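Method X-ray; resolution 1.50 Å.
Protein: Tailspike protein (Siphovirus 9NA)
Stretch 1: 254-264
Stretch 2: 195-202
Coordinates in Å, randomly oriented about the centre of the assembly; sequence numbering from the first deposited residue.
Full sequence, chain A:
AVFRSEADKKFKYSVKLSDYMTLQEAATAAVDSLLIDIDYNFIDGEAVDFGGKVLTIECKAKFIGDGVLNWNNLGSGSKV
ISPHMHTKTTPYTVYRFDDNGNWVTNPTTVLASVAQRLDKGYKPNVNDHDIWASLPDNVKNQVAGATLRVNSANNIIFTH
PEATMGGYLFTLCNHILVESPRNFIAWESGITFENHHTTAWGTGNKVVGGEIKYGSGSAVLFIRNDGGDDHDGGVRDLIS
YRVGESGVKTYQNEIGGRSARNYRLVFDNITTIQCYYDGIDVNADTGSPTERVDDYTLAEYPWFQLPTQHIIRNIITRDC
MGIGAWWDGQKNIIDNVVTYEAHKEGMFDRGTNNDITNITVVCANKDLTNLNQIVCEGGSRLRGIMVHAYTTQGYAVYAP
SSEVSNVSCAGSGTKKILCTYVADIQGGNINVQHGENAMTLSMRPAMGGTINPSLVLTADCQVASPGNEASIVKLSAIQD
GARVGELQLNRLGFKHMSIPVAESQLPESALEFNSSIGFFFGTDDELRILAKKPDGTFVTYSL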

# COMPACT_ATOMS: atom_id res chain seq x y z
N GLU A 254 -22.24 22.37 13.47
CA GLU A 254 -21.85 23.42 14.43
C GLU A 254 -21.78 22.87 15.85
O GLU A 254 -22.49 21.94 16.17
CB GLU A 254 -22.87 24.58 14.43
CG GLU A 254 -22.63 25.70 13.38
CD GLU A 254 -23.01 25.29 11.96
OE1 GLU A 254 -24.08 24.64 11.77
OE2 GLU A 254 -22.29 25.67 11.03
N ILE A 255 -20.95 23.48 16.69
CA ILE A 255 -21.01 23.31 18.16
C ILE A 255 -21.14 24.70 18.74
O ILE A 255 -20.36 25.61 18.39
CB ILE A 255 -19.73 22.67 18.74
CG1 ILE A 255 -19.56 21.26 18.21
CG2 ILE A 255 -19.84 22.64 20.30
CD1 ILE A 255 -18.20 20.64 18.53
N GLY A 256 -22.16 24.88 19.60
CA GLY A 256 -22.32 26.14 20.32
C GLY A 256 -22.56 27.32 19.39
O GLY A 256 -22.36 28.47 19.77
N GLY A 257 -22.97 27.03 18.15
CA GLY A 257 -23.19 28.08 17.17
C GLY A 257 -22.09 28.42 16.18
O GLY A 257 -22.25 29.35 15.39
N ARG A 258 -20.98 27.68 16.20
CA ARG A 258 -19.91 27.90 15.19
C ARG A 258 -19.57 26.60 14.49
O ARG A 258 -19.52 25.53 15.13
CB ARG A 258 -18.65 28.49 15.84
CG ARG A 258 -17.50 28.72 14.83
CD ARG A 258 -16.34 29.50 15.35
NE ARG A 258 -16.73 30.89 15.50
CZ ARG A 258 -16.78 31.55 16.67
NH1 ARG A 258 -16.42 30.95 17.80
NH2 ARG A 258 -17.20 32.81 16.69
N SER A 259 -19.29 26.69 13.19
CA SER A 259 -18.88 25.49 12.45
C SER A 259 -17.71 24.76 13.12
O SER A 259 -16.68 25.39 13.44
CB SER A 259 -18.49 25.84 11.00
OG SER A 259 -18.08 24.66 10.33
N ALA A 260 -17.87 23.45 13.30
CA ALA A 260 -16.90 22.59 13.94
C ALA A 260 -16.20 21.68 12.92
O ALA A 260 -15.57 20.68 13.27
CB ALA A 260 -17.63 21.72 15.00
N ARG A 261 -16.39 22.01 11.65
CA ARG A 261 -15.91 21.20 10.53
C ARG A 261 -14.39 21.26 10.39
O ARG A 261 -13.71 21.93 11.16
CB ARG A 261 -16.60 21.66 9.25
CG ARG A 261 -18.13 21.44 9.30
CD ARG A 261 -18.76 22.09 8.08
NE ARG A 261 -20.21 21.91 7.97
CZ ARG A 261 -21.13 22.71 8.51
NH1 ARG A 261 -20.77 23.77 9.26
NH2 ARG A 261 -22.42 22.47 8.30
N ASN A 262 -13.85 20.55 9.40
CA ASN A 262 -12.40 20.36 9.27
C ASN A 262 -11.97 20.24 7.83
O ASN A 262 -12.73 19.74 7.01
CB ASN A 262 -11.96 19.09 10.03
CG ASN A 262 -12.39 19.12 11.48
OD1 ASN A 262 -11.64 19.59 12.34
ND2 ASN A 262 -13.61 18.62 11.76
N TYR A 263 -10.72 20.65 7.56
CA TYR A 263 -10.18 20.76 6.22
C TYR A 263 -8.75 20.31 6.14
O TYR A 263 -7.98 20.47 7.10
CB TYR A 263 -10.21 22.24 5.73
CG TYR A 263 -11.60 22.76 5.45
CD1 TYR A 263 -12.14 22.71 4.16
CD2 TYR A 263 -12.40 23.28 6.48
CE1 TYR A 263 -13.44 23.15 3.90
CE2 TYR A 263 -13.68 23.73 6.23
CZ TYR A 263 -14.20 23.66 4.93
OH TYR A 263 -15.46 24.08 4.67
N ARG A 264 -8.39 19.74 4.99
CA ARG A 264 -6.97 19.56 4.66
C ARG A 264 -6.12 18.78 5.68
O ARG A 264 -5.01 19.19 6.06
CB ARG A 264 -6.34 20.94 4.31
CG ARG A 264 -6.95 21.49 3.01
CD ARG A 264 -6.36 22.83 2.59
NE ARG A 264 -6.61 23.92 3.52
CZ ARG A 264 -6.53 25.22 3.20
NH1 ARG A 264 -6.16 25.58 1.97
NH2 ARG A 264 -6.79 26.15 4.10
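Stretch 2 195-202: NHHTTAWG

Residues 195-202 pack as an irregular segment, without helix or strand, against a short hairpin and the chain that leaves it. In stretch 1, the strand residues Glu254-Ile255 and Arg258-Ser259 are joined by a type I' turn from Ile255 to Arg258. Two backbone hydrogen bonds close this turn, from Ile255 N to Arg258 O at 2.9 Å and from Arg258 N to Ile255 O at 3.1 Å. Gly256 and Gly257 occupy its corners with positive phi angles (63° and 96°), which suit glycine. Stretch 2 opens with a turn of its own, type I from Asn195 to Thr198, and then runs on in extended form through Ala200 and Trp201. The stretches run roughly the same way, so that His196 meets the hairpin at Ile255 and Arg258, and Trp201 meets Arg261 to Tyr263 further on. The two segments touch at side chains rather than along paired backbones: the nearest CA atoms, those of Asn262 and Trp201, are still 8.4 Å apart. The contact buries 466 Å² in all, most of it on His196, Arg258 and Trp201.

His196 has the largest share, 100 Å². Its CA-to-CB bond points toward stretch 1, and with chi1 in the p well (68°) one face of the imidazole lies against Ile255. Ile255 CB stands 4.0 Å from the centroid of the His196 ring, 28° off the ring normal, a CH-pi arrangement, while Ile255 CG2 comes within 3.4 Å of His196 NE2.

Arg258, which loses 97 Å², reaches from the hairpin to the turn of stretch 2. Its chain is extended through chi1 and chi2 (both t) before bending at chi3 (m), and this carries the guanidinium to carbonyl groups of the turn. Arg258 NH1 donates a nearly linear hydrogen bond to His196 O (3.1 Å, 168°), the acceptor lying near the guanidinium plane, where the N-H of a guanidinium points. His197 O lies 3.3 Å from the same Arg258 NH1. The backbone of stretch 2 then passes over one face of the guanidinium, where Thr199 N and the carbonyl carbon of Thr198 are found. Lower on the arginine chain, Arg258 CD approaches Thr198 O at 3.3 Å, and Thr199 CG2 lies 3.6 Å from Arg258 NE. The CA-to-CB bond of Thr198 points away from stretch 1; its OG1 accepts a hydrogen bond from Ala200 N (3.1 Å) that spans Thr199.

Beyond that bend Trp201, with 89 Å² covered, directs its indole to the chain after the hairpin. The edge of its six-membered ring meets the backbone there, with Trp201 CZ3 3.2 Å from Arg261 O. Tyr263 turns its ring edge toward the indole face in an offset edge-to-face pair, the planes at 81° and the centroids of the tyrosine ring and the indole six-membered ring 5.4 Å apart; Tyr263 CE2 and Trp201 CH2 are separated by 3.6 Å. The end of the Arg261 side chain leads away from stretch 2, and Arg261 NH1 bonds to Ser259 OG and forms a salt bridge with Glu254 OE2, each at 3.0 Å.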

# COMPACT_ATOMS: atom_id res chain seq x y z
N ASN A 195 -11.31 23.21 18.63
CA ASN A 195 -10.93 24.59 18.25
C ASN A 195 -12.10 25.49 17.83
O ASN A 195 -11.89 26.53 17.22
CB ASN A 195 -9.82 24.58 17.17
CG ASN A 195 -8.52 23.99 17.69
OD1 ASN A 195 -8.40 22.79 17.82
ND2 ASN A 195 -7.58 24.83 18.03
N HIS A 196 -13.32 25.14 18.19
CA HIS A 196 -14.45 25.96 17.73
C HIS A 196 -14.72 27.23 18.55
O HIS A 196 -15.60 27.99 18.17
CB HIS A 196 -15.73 25.13 17.71
CG HIS A 196 -16.17 24.76 19.08
ND1 HIS A 196 -15.42 23.94 19.90
CD2 HIS A 196 -17.24 25.15 19.81
CE1 HIS A 196 -16.02 23.83 21.07
NE2 HIS A 196 -17.14 24.55 21.04
N HIS A 197 -14.01 27.45 19.65
CA HIS A 197 -14.29 28.63 20.49
C HIS A 197 -13.91 29.94 19.83
O HIS A 197 -14.33 30.98 20.29
CB HIS A 197 -13.66 28.55 21.89
CG HIS A 197 -14.22 27.48 22.76
ND1 HIS A 197 -13.43 26.68 23.56
CD2 HIS A 197 -15.50 27.12 23.03
CE1 HIS A 197 -14.19 25.84 24.24
NE2 HIS A 197 -15.45 26.09 23.95
N THR A 198 -13.10 29.92 18.78
CA THR A 198 -12.84 31.17 18.02
C THR A 198 -13.00 30.94 16.52
O THR A 198 -13.12 29.79 16.11
CB THR A 198 -11.45 31.81 18.29
OG1 THR A 198 -10.43 31.17 17.53
CG2 THR A 198 -11.10 31.76 19.78
N THR A 199 -12.96 32.00 15.72
CA THR A 199 -13.02 31.85 14.26
C THR A 199 -11.71 31.34 13.65
O THR A 199 -11.72 30.93 12.49
CB THR A 199 -13.40 33.17 13.58
OG1 THR A 199 -12.48 34.18 14.05
CG2 THR A 199 -14.87 33.56 13.91
N ALA A 200 -10.59 31.32 14.39
CA ALA A 200 -9.37 30.70 13.86
C ALA A 200 -9.60 29.19 13.68
O ALA A 200 -10.53 28.61 14.24
CB ALA A 200 -8.20 30.91 14.83
N TRP A 201 -8.73 28.56 12.90
CA TRP A 201 -8.76 27.10 12.67
C TRP A 201 -7.56 26.50 13.35
O TRP A 201 -6.43 26.97 13.15
CB TRP A 201 -8.74 26.79 11.16
CG TRP A 201 -9.98 27.29 10.52
CD1 TRP A 201 -10.28 28.59 10.15
CD2 TRP A 201 -11.12 26.51 10.20
NE1 TRP A 201 -11.55 28.65 9.62
CE2 TRP A 201 -12.09 27.39 9.64
CE3 TRP A 201 -11.43 25.15 10.33
CZ2 TRP A 201 -13.35 26.96 9.21
CZ3 TRP A 201 -12.69 24.71 9.88
CH2 TRP A 201 -13.63 25.62 9.35
N GLY A 202 -7.77 25.48 14.18
CA GLY A 202 -6.62 24.76 14.78
C GLY A 202 -5.77 24.10 13.70
O GLY A 202 -6.29 23.67 12.67